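Local structure of fucose-specific lectin (Aleuria aurantia, 6GKE) at residues A[237-240]-A[245-248]; A[214-219]-A[225-230]; A[100-105]-A[145-150]. The protein binds L-fucose at five sites between the blades of its beta-propeller, preferring core alpha-1,6-fucosylated glycans of glycoproteins. The protein carries 1 engineered substitution. One frame throughout, in Å; residues are numbered along the deposited sequence. Where two conformers were deposited one is given.

Interaction 1. Residues A[237-240]-A[245-248]. With FUC (alpha-L-fucopyranose), chain G; FUC (alpha-L-fucopyranose), chain F.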
loop_
_atom_site.group_PDB
_atom_site.type_symbol
_atom_site.label_atom_id
_atom_site.label_comp_id
_atom_site.label_asym_id
_atom_site.label_seq_id
_atom_site.Cartn_x
_atom_site.Cartn_y
_atom_site.Cartn_z
ATOM N N TYR A 237 -17.367 0.812 -13.439
ATOM C CA TYR A 237 -18.684 1.015 -14.025
ATOM C C TYR A 237 -18.787 2.424 -14.603
ATOM O O TYR A 237 -18.220 3.376 -14.048
ATOM C CB TYR A 237 -19.788 0.856 -12.980
ATOM C CG TYR A 237 -20.018 -0.570 -12.562
ATOM C CD1 TYR A 237 -19.173 -1.178 -11.648
ATOM C CD2 TYR A 237 -21.061 -1.321 -13.080
ATOM C CE1 TYR A 237 -19.351 -2.496 -11.261
ATOM C CE2 TYR A 237 -21.264 -2.638 -12.691
ATOM C CZ TYR A 237 -20.405 -3.226 -11.781
ATOM O OH TYR A 237 -20.593 -4.526 -11.400
ATOM N N GLU A 238 -19.573 2.538 -15.676
ATOM C CA GLU A 238 -19.936 3.824 -16.252
ATOM C C GLU A 238 -21.447 3.867 -16.477
ATOM O O GLU A 238 -22.014 2.937 -17.065
ATOM C CB GLU A 238 -19.253 4.039 -17.603
ATOM C CG GLU A 238 -19.550 5.383 -18.247
ATOM C CD GLU A 238 -19.154 5.434 -19.710
ATOM O OE1 GLU A 238 -19.821 4.745 -20.511
ATOM O OE2 GLU A 238 -18.189 6.156 -20.055
ATOM N N ALA A 239 -22.076 4.968 -16.049
ATOM C CA ALA A 239 -23.425 5.331 -16.466
ATOM C C ALA A 239 -23.310 6.511 -17.428
ATOM O O ALA A 239 -22.563 7.446 -17.164
ATOM C CB ALA A 239 -24.279 5.696 -15.280
ATOM N N ALA A 240 -24.072 6.460 -18.523
ATOM C CA ALA A 240 -23.989 7.478 -19.561
ATOM C C ALA A 240 -25.349 8.143 -19.770
ATOM O O ALA A 240 -26.364 7.462 -19.945
ATOM C CB ALA A 240 -23.510 6.878 -20.858
ATOM N N TRP A 245 -30.627 8.330 -19.264
ATOM C CA TRP A 245 -29.592 7.494 -18.681
ATOM C C TRP A 245 -29.702 6.078 -19.237
ATOM O O TRP A 245 -30.801 5.533 -19.351
ATOM C CB TRP A 245 -29.693 7.473 -17.157
ATOM C CG TRP A 245 -29.323 8.780 -16.539
ATOM C CD1 TRP A 245 -30.174 9.760 -16.124
ATOM C CD2 TRP A 245 -27.994 9.269 -16.292
ATOM N NE1 TRP A 245 -29.469 10.823 -15.631
ATOM C CE2 TRP A 245 -28.132 10.550 -15.719
ATOM C CE3 TRP A 245 -26.709 8.748 -16.478
ATOM C CZ2 TRP A 245 -27.031 11.308 -15.326
ATOM C CZ3 TRP A 245 -25.623 9.499 -16.088
ATOM C CH2 TRP A 245 -25.783 10.764 -15.523
ATOM N N ASN A 246 -28.548 5.489 -19.548
ATOM C CA ASN A 246 -28.489 4.095 -19.943
ATOM C C ASN A 246 -28.432 3.210 -18.692
ATOM O O ASN A 246 -28.389 3.687 -17.558
ATOM C CB ASN A 246 -27.311 3.832 -20.886
ATOM C CG ASN A 246 -25.958 3.885 -20.208
ATOM O OD1 ASN A 246 -25.841 4.307 -19.055
ATOM N ND2 ASN A 246 -24.926 3.458 -20.919
ATOM N N THR A 247 -28.446 1.899 -18.922
ATOM C CA THR A 247 -28.126 0.931 -17.895
ATOM C C THR A 247 -26.617 0.968 -17.684
ATOM O O THR A 247 -25.860 0.875 -18.645
ATOM C CB THR A 247 -28.609 -0.468 -18.293
ATOM O OG1 THR A 247 -30.017 -0.390 -18.512
ATOM C CG2 THR A 247 -28.308 -1.524 -17.252
ATOM N N PRO A 248 -26.111 1.117 -16.441
ATOM C CA PRO A 248 -24.666 1.154 -16.240
ATOM C C PRO A 248 -24.007 -0.116 -16.792
ATOM O O PRO A 248 -24.592 -1.198 -16.725
ATOM C CB PRO A 248 -24.512 1.256 -14.719
ATOM C CG PRO A 248 -25.800 1.900 -14.267
ATOM C CD PRO A 248 -26.852 1.309 -15.184
HETATM C C1 FUC G . -20.436 6.261 -25.243
HETATM C C2 FUC G . -20.229 5.302 -24.079
HETATM C C3 FUC G . -18.737 5.054 -23.856
HETATM C C4 FUC G . -17.992 6.387 -23.703
HETATM C C5 FUC G . -18.282 7.245 -24.923
HETATM C C6 FUC G . -17.617 8.614 -24.893
HETATM O O1 FUC G . -20.034 5.617 -26.455
HETATM O O2 FUC G . -20.902 4.070 -24.364
HETATM O O3 FUC G . -18.560 4.193 -22.733
HETATM O O4 FUC G . -18.426 7.120 -22.547
HETATM O O5 FUC G . -19.687 7.461 -25.043
HETATM C C1 FUC F . -31.996 16.541 -14.909
HETATM C C2 FUC F . -31.629 15.296 -14.119
HETATM C C3 FUC F . -31.019 14.243 -15.045
HETATM C C4 FUC F . -29.827 14.847 -15.788
HETATM C C5 FUC F . -30.316 16.051 -16.583
HETATM C C6 FUC F . -29.196 16.740 -17.351
HETATM O O1 FUC F . -33.088 16.199 -15.752
HETATM O O2 FUC F . -32.796 14.794 -13.450
HETATM O O3 FUC F . -30.684 13.062 -14.316
HETATM O O4 FUC F . -28.824 15.304 -14.879
HETATM O O5 FUC F . -30.884 17.011 -15.679
HETATM O O HOH W 1 -22.107 3.361 -19.931
#
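Ala240 and Asn246 are tied by two hydrogen bonds across the turn between strand 236-241 and strand 249-251. Ala240 N donates to Asn246 OD1 at 2.8 Å in an almost straight bond (173° at the hydrogen), approaching from above the plane of the side-chain carbonyl. Asn246 N returns a bond of 3.0 Å to Ala240 O. Asparagine suits the place because its short amide, swung between its own backbone N and carbonyl carbon (chi1 72°), can stand in for a main-chain acceptor. The amide's other end is also held: Asn246 ND2 donates to a water that in turn donates to Glu238 O and Glu238 OE1, which helps fix the rotation of the amide. Weaker CA-H...O contacts run from Pro248 CA to Glu238 O (3.3 Å) and from Trp245 CA to Ala240 O.

Residues 237-240 lie on the third strand of a blade of the six-bladed propeller; Glu238 on the strand and Trp245 in the following loop serve two different fucose sites between blades. The carboxylate of Glu238, on an extended chain, takes O3 of one fucose on OE1 (2.6 Å) and its O4 on OE2 (2.7 Å); Arg226 and Trp298 complete that grip. Trp245 NE1 instead reaches O3 of a second fucose (2.9 Å), which Glu191, Arg179 and Gly203 also hold.

Apolar contact is modest. The small methyl of Ala239 fits between Trp245 and the proline ring, its CB 4.1 Å from Trp245 CE3, while Ala239 O lies at the indole's edge near its plane. Phe204 and Tyr241 also meet this indole.

Interaction 2. Residues A[214-219]-A[225-230]. With FUC (alpha-L-fucopyranose), chain G.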
loop_
_atom_site.group_PDB
_atom_site.type_symbol
_atom_site.label_atom_id
_atom_site.label_comp_id
_atom_site.label_asym_id
_atom_site.label_seq_id
_atom_site.Cartn_x
_atom_site.Cartn_y
_atom_site.Cartn_z
ATOM N N ILE A 214 -16.116 7.448 -6.755
ATOM C CA ILE A 214 -17.000 8.016 -7.784
ATOM C C ILE A 214 -16.283 9.168 -8.490
ATOM O O ILE A 214 -15.602 9.961 -7.861
ATOM C CB ILE A 214 -18.326 8.493 -7.153
ATOM C CG1 ILE A 214 -19.061 7.325 -6.491
ATOM C CG2 ILE A 214 -19.212 9.222 -8.160
ATOM C CD1 ILE A 214 -20.236 7.732 -5.639
ATOM N N ALA A 215 -16.496 9.283 -9.802
ATOM C CA ALA A 215 -16.034 10.428 -10.569
ATOM C C ALA A 215 -17.103 10.760 -11.612
ATOM O O ALA A 215 -17.900 9.900 -11.983
ATOM C CB ALA A 215 -14.697 10.144 -11.217
ATOM N N ALA A 216 -17.127 12.008 -12.074
ATOM C CA ALA A 216 -18.101 12.395 -13.091
ATOM C C ALA A 216 -17.485 13.442 -14.011
ATOM O O ALA A 216 -16.743 14.313 -13.556
ATOM C CB ALA A 216 -19.366 12.932 -12.463
ATOM N N ILE A 217 -17.846 13.349 -15.295
ATOM C CA ILE A 217 -17.432 14.297 -16.325
ATOM C C ILE A 217 -18.652 14.635 -17.183
ATOM O O ILE A 217 -19.666 13.933 -17.175
ATOM C CB ILE A 217 -16.299 13.724 -17.199
ATOM C CG1 ILE A 217 -16.761 12.451 -17.918
ATOM C CG2 ILE A 217 -15.049 13.497 -16.364
ATOM C CD1 ILE A 217 -15.853 11.955 -19.011
ATOM N N SER A 218 -18.525 15.695 -17.977
ATOM C CA SER A 218 -19.584 16.082 -18.888
ATOM C C SER A 218 -18.999 16.956 -19.994
ATOM O O SER A 218 -17.937 17.554 -19.823
ATOM C CB SER A 218 -20.700 16.802 -18.165
ATOM O OG SER A 218 -20.259 18.044 -17.634
ATOM N N TRP A 219 -19.717 17.031 -21.113
ATOM C CA TRP A 219 -19.331 17.896 -22.208
ATOM C C TRP A 219 -20.531 18.099 -23.126
ATOM O O TRP A 219 -21.530 17.391 -23.040
ATOM C CB TRP A 219 -18.139 17.329 -22.992
ATOM C CG TRP A 219 -18.464 16.129 -23.831
ATOM C CD1 TRP A 219 -18.715 16.081 -25.174
ATOM C CD2 TRP A 219 -18.544 14.772 -23.362
ATOM N NE1 TRP A 219 -18.956 14.788 -25.559
ATOM C CE2 TRP A 219 -18.858 13.960 -24.470
ATOM C CE3 TRP A 219 -18.362 14.164 -22.112
ATOM C CZ2 TRP A 219 -19.015 12.578 -24.347
ATOM C CZ3 TRP A 219 -18.512 12.799 -21.995
ATOM C CH2 TRP A 219 -18.828 12.018 -23.105
ATOM N N ILE A 225 -23.178 13.308 -20.158
ATOM C CA ILE A 225 -22.647 13.122 -18.808
ATOM C C ILE A 225 -22.160 11.679 -18.710
ATOM O O ILE A 225 -22.818 10.777 -19.224
ATOM C CB ILE A 225 -23.682 13.417 -17.700
ATOM C CG1 ILE A 225 -24.436 14.723 -17.952
ATOM C CG2 ILE A 225 -23.008 13.406 -16.335
ATOM C CD1 ILE A 225 -25.624 14.935 -17.041
ATOM N N ARG A 226 -21.024 11.471 -18.043
ATOM C CA ARG A 226 -20.580 10.129 -17.704
ATOM C C ARG A 226 -20.255 10.100 -16.212
ATOM O O ARG A 226 -19.535 10.966 -15.716
ATOM C CB ARG A 226 -19.348 9.707 -18.511
ATOM C CG ARG A 226 -19.522 9.770 -20.023
ATOM C CD ARG A 226 -20.533 8.772 -20.564
ATOM N NE ARG A 226 -20.621 8.805 -22.021
ATOM C CZ ARG A 226 -21.465 9.562 -22.721
ATOM N NH1 ARG A 226 -22.362 10.321 -22.114
ATOM N NH2 ARG A 226 -21.405 9.552 -24.041
ATOM N N VAL A 227 -20.809 9.102 -15.518
ATOM C CA VAL A 227 -20.564 8.890 -14.103
ATOM C C VAL A 227 -19.837 7.551 -13.976
ATOM O O VAL A 227 -20.299 6.542 -14.512
ATOM C CB VAL A 227 -21.874 8.900 -13.294
ATOM C CG1 VAL A 227 -21.625 8.709 -11.811
ATOM C CG2 VAL A 227 -22.667 10.174 -13.539
ATOM N N TYR A 228 -18.703 7.570 -13.269
ATOM C CA TYR A 228 -17.851 6.407 -13.067
ATOM C C TYR A 228 -17.881 6.005 -11.599
ATOM O O TYR A 228 -17.868 6.860 -10.716
ATOM C CB TYR A 228 -16.404 6.699 -13.477
ATOM C CG TYR A 228 -16.305 7.035 -14.934
ATOM C CD1 TYR A 228 -16.382 6.035 -15.888
ATOM C CD2 TYR A 228 -16.242 8.346 -15.366
ATOM C CE1 TYR A 228 -16.391 6.330 -17.242
ATOM C CE2 TYR A 228 -16.246 8.659 -16.714
ATOM C CZ TYR A 228 -16.332 7.650 -17.657
ATOM O OH TYR A 228 -16.391 7.967 -18.987
ATOM N N TRP A 229 -17.862 4.699 -11.343
ATOM C CA TRP A 229 -17.633 4.242 -9.985
ATOM C C TRP A 229 -16.871 2.924 -9.997
ATOM O O TRP A 229 -16.971 2.124 -10.919
ATOM C CB TRP A 229 -18.924 4.135 -9.167
ATOM C CG TRP A 229 -19.977 3.209 -9.686
ATOM C CD1 TRP A 229 -20.167 1.893 -9.385
ATOM C CD2 TRP A 229 -21.060 3.583 -10.548
ATOM N NE1 TRP A 229 -21.284 1.421 -10.020
ATOM C CE2 TRP A 229 -21.855 2.436 -10.739
ATOM C CE3 TRP A 229 -21.421 4.774 -11.186
ATOM C CZ2 TRP A 229 -23.004 2.457 -11.526
ATOM C CZ3 TRP A 229 -22.556 4.794 -11.965
ATOM C CH2 TRP A 229 -23.335 3.647 -12.134
ATOM N N GLN A 230 -16.104 2.716 -8.923
ATOM C CA GLN A 230 -15.292 1.527 -8.810
ATOM C C GLN A 230 -14.983 1.271 -7.340
ATOM O O GLN A 230 -14.517 2.168 -6.626
ATOM C CB GLN A 230 -13.987 1.697 -9.588
ATOM C CG GLN A 230 -13.120 0.448 -9.649
ATOM C CD GLN A 230 -11.814 0.751 -10.340
ATOM O OE1 GLN A 230 -11.731 0.743 -11.568
ATOM N NE2 GLN A 230 -10.802 1.070 -9.549
HETATM C C1 FUC G . -20.436 6.261 -25.243
HETATM C C2 FUC G . -20.229 5.302 -24.079
HETATM C C3 FUC G . -18.737 5.054 -23.856
HETATM C C4 FUC G . -17.992 6.387 -23.703
HETATM C C5 FUC G . -18.282 7.245 -24.923
HETATM C C6 FUC G . -17.617 8.614 -24.893
HETATM O O1 FUC G . -20.034 5.617 -26.455
HETATM O O2 FUC G . -20.902 4.070 -24.364
HETATM O O3 FUC G . -18.560 4.193 -22.733
HETATM O O4 FUC G . -18.426 7.120 -22.547
HETATM O O5 FUC G . -19.687 7.461 -25.043
#
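Strands 214-219 and 225-230 run antiparallel, their axes 4.6 Å apart at closest approach and 165° between their directions. Ala215 with Tyr228 and Ile217 with Arg226 are the hydrogen-bonded pairs, each closed by two main-chain bonds; Tyr228 N to Ala215 O, at 2.8 Å, is typical. Between and beyond them lie the non-hydrogen-bonded pairs Ile214 with Trp229, Ala216 with Val227 and Ser218 with Ile225, where CA-H...O contacts such as Ala216 CA to Arg226 O help close the gap.

This hairpin forms the first two strands of a propeller blade, and its two faces meet different neighbours. The face with Ala215, Ile217 and Tyr228 packs on strands 267-271 and 275-282 of the next blade, and alanine keeps that interface close. On the other face Ser218 OG bonds to Thr171 of the preceding blade.

Ile217 sends CG1 against Arg226 CB (3.8 Å) and to the edge of the Tyr228 ring, whose CE2 is 4.0 Å away; the CG1-CD1 arm lies against both side chains. Arg226, bent at chi2 (-66°), turns one guanidinium face to the CH2 corner of Trp219, that CH2 lying 3.6 Å from Arg226 CZ with the two planes 57° apart. Arg226 NH1 donates to Ile225 O, which lies in the guanidinium plane. This bond helps hold the group so that NE meets fucose O4 (2.8 Å) and NH2 meets the ring oxygen O5 of the same fucose (2.9 Å), two donors presented side by side. NH1 also bonds to OE1 of Gln224, an engineered residue.

Interaction 3. Residues A[100-105]-A[145-150]. With FUC (alpha-L-fucopyranose), chain B; NDG (2-acetamido-2-deoxy-alpha-D-glucopyranose), chain C; FUC (alpha-L-fucopyranose), chain E.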
loop_
_atom_site.group_PDB
_atom_site.type_symbol
_atom_site.label_atom_id
_atom_site.label_comp_id
_atom_site.label_asym_id
_atom_site.label_seq_id
_atom_site.Cartn_x
_atom_site.Cartn_y
_atom_site.Cartn_z
ATOM N N GLY A 100 -2.835 28.534 -2.043
ATOM C CA GLY A 100 -4.013 29.342 -2.312
ATOM C C GLY A 100 -4.692 29.824 -1.042
ATOM O O GLY A 100 -4.341 29.420 0.076
ATOM N N GLN A 101 -5.706 30.672 -1.227
ATOM C CA GLN A 101 -6.359 31.366 -0.119
ATOM C C GLN A 101 -7.360 30.487 0.646
ATOM O O GLN A 101 -7.753 30.864 1.742
ATOM C CB GLN A 101 -7.085 32.602 -0.642
ATOM C CG GLN A 101 -6.141 33.706 -1.079
ATOM C CD GLN A 101 -6.915 34.786 -1.790
ATOM O OE1 GLN A 101 -7.197 34.687 -2.981
ATOM N NE2 GLN A 101 -7.311 35.803 -1.043
ATOM N N LEU A 102 -7.793 29.345 0.100
ATOM C CA LEU A 102 -8.899 28.621 0.749
ATOM C C LEU A 102 -8.519 28.158 2.164
ATOM O O LEU A 102 -9.361 28.170 3.056
ATOM C CB LEU A 102 -9.342 27.439 -0.116
ATOM C CG LEU A 102 -10.487 26.591 0.439
ATOM C CD1 LEU A 102 -11.707 27.421 0.824
ATOM C CD2 LEU A 102 -10.877 25.535 -0.578
ATOM N N GLY A 103 -7.266 27.750 2.386
ATOM C CA GLY A 103 -6.849 27.245 3.699
ATOM C C GLY A 103 -7.075 28.246 4.822
ATOM O O GLY A 103 -7.317 27.857 5.959
ATOM N N SER A 104 -6.996 29.542 4.506
ATOM C CA SER A 104 -7.136 30.607 5.497
ATOM C C SER A 104 -8.589 30.753 5.971
ATOM O O SER A 104 -8.840 31.417 6.967
ATOM C CB SER A 104 -6.609 31.917 4.959
ATOM O OG SER A 104 -7.452 32.421 3.932
ATOM N N VAL A 105 -9.545 30.148 5.254
ATOM C CA VAL A 105 -10.967 30.295 5.596
ATOM C C VAL A 105 -11.312 29.528 6.880
ATOM O O VAL A 105 -12.153 29.980 7.655
ATOM C CB VAL A 105 -11.861 29.863 4.423
ATOM C CG1 VAL A 105 -13.337 29.855 4.799
ATOM C CG2 VAL A 105 -11.620 30.750 3.214
ATOM N N HIS A 145 -21.385 19.123 1.853
ATOM C CA HIS A 145 -21.301 20.560 1.955
ATOM C C HIS A 145 -20.524 21.113 0.763
ATOM O O HIS A 145 -19.684 20.426 0.190
ATOM C CB HIS A 145 -20.621 20.960 3.263
ATOM C CG HIS A 145 -21.415 20.582 4.463
ATOM N ND1 HIS A 145 -22.244 21.480 5.110
ATOM C CD2 HIS A 145 -21.548 19.405 5.115
ATOM C CE1 HIS A 145 -22.827 20.873 6.126
ATOM N NE2 HIS A 145 -22.418 19.603 6.149
ATOM N N GLU A 146 -20.792 22.381 0.451
ATOM C CA GLU A 146 -20.219 23.059 -0.699
ATOM C C GLU A 146 -19.537 24.350 -0.241
ATOM O O GLU A 146 -20.113 25.107 0.546
ATOM C CB GLU A 146 -21.353 23.375 -1.674
ATOM C CG GLU A 146 -20.954 24.128 -2.930
ATOM C CD GLU A 146 -22.158 24.654 -3.689
ATOM O OE1 GLU A 146 -22.980 25.338 -3.040
ATOM O OE2 GLU A 146 -22.274 24.385 -4.909
ATOM N N TYR A 147 -18.339 24.611 -0.773
ATOM C CA TYR A 147 -17.692 25.923 -0.651
ATOM C C TYR A 147 -17.601 26.525 -2.057
ATOM O O TYR A 147 -17.411 25.817 -3.045
ATOM C CB TYR A 147 -16.356 25.867 0.118
ATOM C CG TYR A 147 -16.381 26.806 1.298
ATOM C CD1 TYR A 147 -17.086 26.464 2.443
ATOM C CD2 TYR A 147 -15.841 28.084 1.236
ATOM C CE1 TYR A 147 -17.246 27.354 3.492
ATOM C CE2 TYR A 147 -15.994 28.988 2.278
ATOM C CZ TYR A 147 -16.704 28.623 3.409
ATOM O OH TYR A 147 -16.892 29.502 4.438
ATOM N N VAL A 148 -17.766 27.846 -2.112
ATOM C CA VAL A 148 -18.078 28.581 -3.332
ATOM C C VAL A 148 -17.019 29.655 -3.579
ATOM O O VAL A 148 -16.799 30.486 -2.702
ATOM C CB VAL A 148 -19.456 29.251 -3.168
ATOM C CG1 VAL A 148 -19.780 30.221 -4.294
ATOM C CG2 VAL A 148 -20.561 28.220 -2.997
ATOM N N TRP A 149 -16.429 29.677 -4.780
ATOM C CA TRP A 149 -15.629 30.812 -5.246
ATOM C C TRP A 149 -16.284 31.395 -6.491
ATOM O O TRP A 149 -16.222 30.781 -7.555
ATOM C CB TRP A 149 -14.185 30.450 -5.612
ATOM C CG TRP A 149 -13.467 31.609 -6.245
ATOM C CD1 TRP A 149 -13.526 32.059 -7.537
ATOM C CD2 TRP A 149 -12.601 32.522 -5.555
ATOM N NE1 TRP A 149 -12.750 33.178 -7.692
ATOM C CE2 TRP A 149 -12.161 33.479 -6.492
ATOM C CE3 TRP A 149 -12.148 32.603 -4.238
ATOM C CZ2 TRP A 149 -11.289 34.509 -6.141
ATOM C CZ3 TRP A 149 -11.288 33.619 -3.891
ATOM C CH2 TRP A 149 -10.862 34.554 -4.833
ATOM N N SER A 150 -16.881 32.573 -6.354
ATOM C CA SER A 150 -17.286 33.373 -7.501
ATOM C C SER A 150 -16.854 34.820 -7.225
ATOM O O SER A 150 -17.627 35.760 -7.372
ATOM C CB SER A 150 -18.768 33.216 -7.829
ATOM O OG SER A 150 -19.061 31.927 -8.383
HETATM C C1 FUC B . -6.669 32.447 -6.292
HETATM C C2 FUC B . -6.766 31.572 -5.049
HETATM C C3 FUC B . -8.215 31.450 -4.595
HETATM C C4 FUC B . -9.058 30.937 -5.760
HETATM C C5 FUC B . -8.931 31.912 -6.924
HETATM C C6 FUC B . -9.745 31.512 -8.141
HETATM O O2 FUC B . -5.971 32.133 -3.998
HETATM O O3 FUC B . -8.300 30.618 -3.433
HETATM O O4 FUC B . -8.613 29.654 -6.221
HETATM O O5 FUC B . -7.549 31.991 -7.319
HETATM C C1 NDG C . -8.660 37.630 -5.220
HETATM C C2 NDG C . -7.665 37.914 -4.101
HETATM C C3 NDG C . -6.245 37.850 -4.648
HETATM C C4 NDG C . -6.007 36.513 -5.345
HETATM C C5 NDG C . -7.087 36.207 -6.381
HETATM C C6 NDG C . -6.949 34.794 -6.931
HETATM C C7 NDG C . -8.377 39.346 -2.230
HETATM C C8 NDG C . -8.564 40.758 -1.756
HETATM O O5 NDG C . -8.382 36.350 -5.792
HETATM O O3 NDG C . -5.317 38.001 -3.570
HETATM O O4 NDG C . -4.726 36.501 -5.982
HETATM O O6 NDG C . -7.020 33.776 -5.908
HETATM O O7 NDG C . -8.636 38.398 -1.502
HETATM N N2 NDG C . -7.915 39.208 -3.480
HETATM O O1 NDG C . -8.574 38.643 -6.228
HETATM C C1 FUC E . -24.242 29.674 -5.544
HETATM C C2 FUC E . -24.282 28.593 -4.471
HETATM C C3 FUC E . -25.138 27.421 -4.973
HETATM C C4 FUC E . -24.615 26.921 -6.322
HETATM C C5 FUC E . -24.685 28.089 -7.297
HETATM C C6 FUC E . -24.242 27.710 -8.694
HETATM O O1 FUC E . -25.540 30.261 -5.605
HETATM O O2 FUC E . -24.786 29.146 -3.239
HETATM O O3 FUC E . -25.185 26.378 -3.999
HETATM O O4 FUC E . -23.250 26.502 -6.247
HETATM O O5 FUC E . -23.850 29.147 -6.822
#
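The indole of Trp149, deposited in two conformers and described here in one, approaches Gln101 while carrying sugar on one face. Fucose C5 stands over that face, offset toward the rim, and the methyl C6 comes within 3.5 Å of Trp149 NE1; a broad aromatic surface suits the apolar side of a fucose ring. The adjoining N-acetylglucosamine sits at the indole's edge, its ring oxygen O5 3.2 Å from Trp149 CH2. Gln101 OE1 reaches the same CH2 obliquely at 4.1 Å. The second flat group, the Tyr147 ring, is met obliquely by Val105 CG1, 3.8 Å from its CE2, and by Leu102 CD1, compact apolar branches that fit against an aromatic.

Joined in this way are two blades of the propeller: the loop after strand 97-99 of one and strand 142-149 of the next. Between them lies the site for the Fucalpha1-6GlcNAc disaccharide, whose fucose is also held by Glu89, Arg77 and Trp153.

Glutamine works here because its amide offers both an acceptor and a donor. An extended chain (chi2 171°) carries it out to the glycosidic junction, where OE1 accepts from fucose O2 (3.0 Å) and NE2 donates to O7 of the N-acetyl group (2.9 Å). Gln101 N adds a bond to the same fucose O2. In the backbone behind, Val105 N donates to Leu102 O at 3.0 Å. Earlier on the same strand as Trp149, Glu146 OE1 and OE2 accept from O3 and O4 of another fucose, in a separate site.

Interaction 3 comes first along the chain, then interaction 2, then interaction 1. The last two belong to one blade: strands 224-230 and 236-241 are neighbours in its sheet, the centres of the two interactions lie 9 Å apart, and both reach the same fucose. Arg226 packs beside Glu238 and Ala240, and Tyr228 OH makes a weak hydrogen bond to Glu238 OE2 (2.8 Å), which may help position the carboxylate. Interaction 3 lies across the propeller from interaction 1, with centres 32 Å apart, and its nearest atoms are about 14 Å from those of interaction 2. Fucose sites are thus spread around the ring, which is consistent with one subunit holding several fucosylated chains.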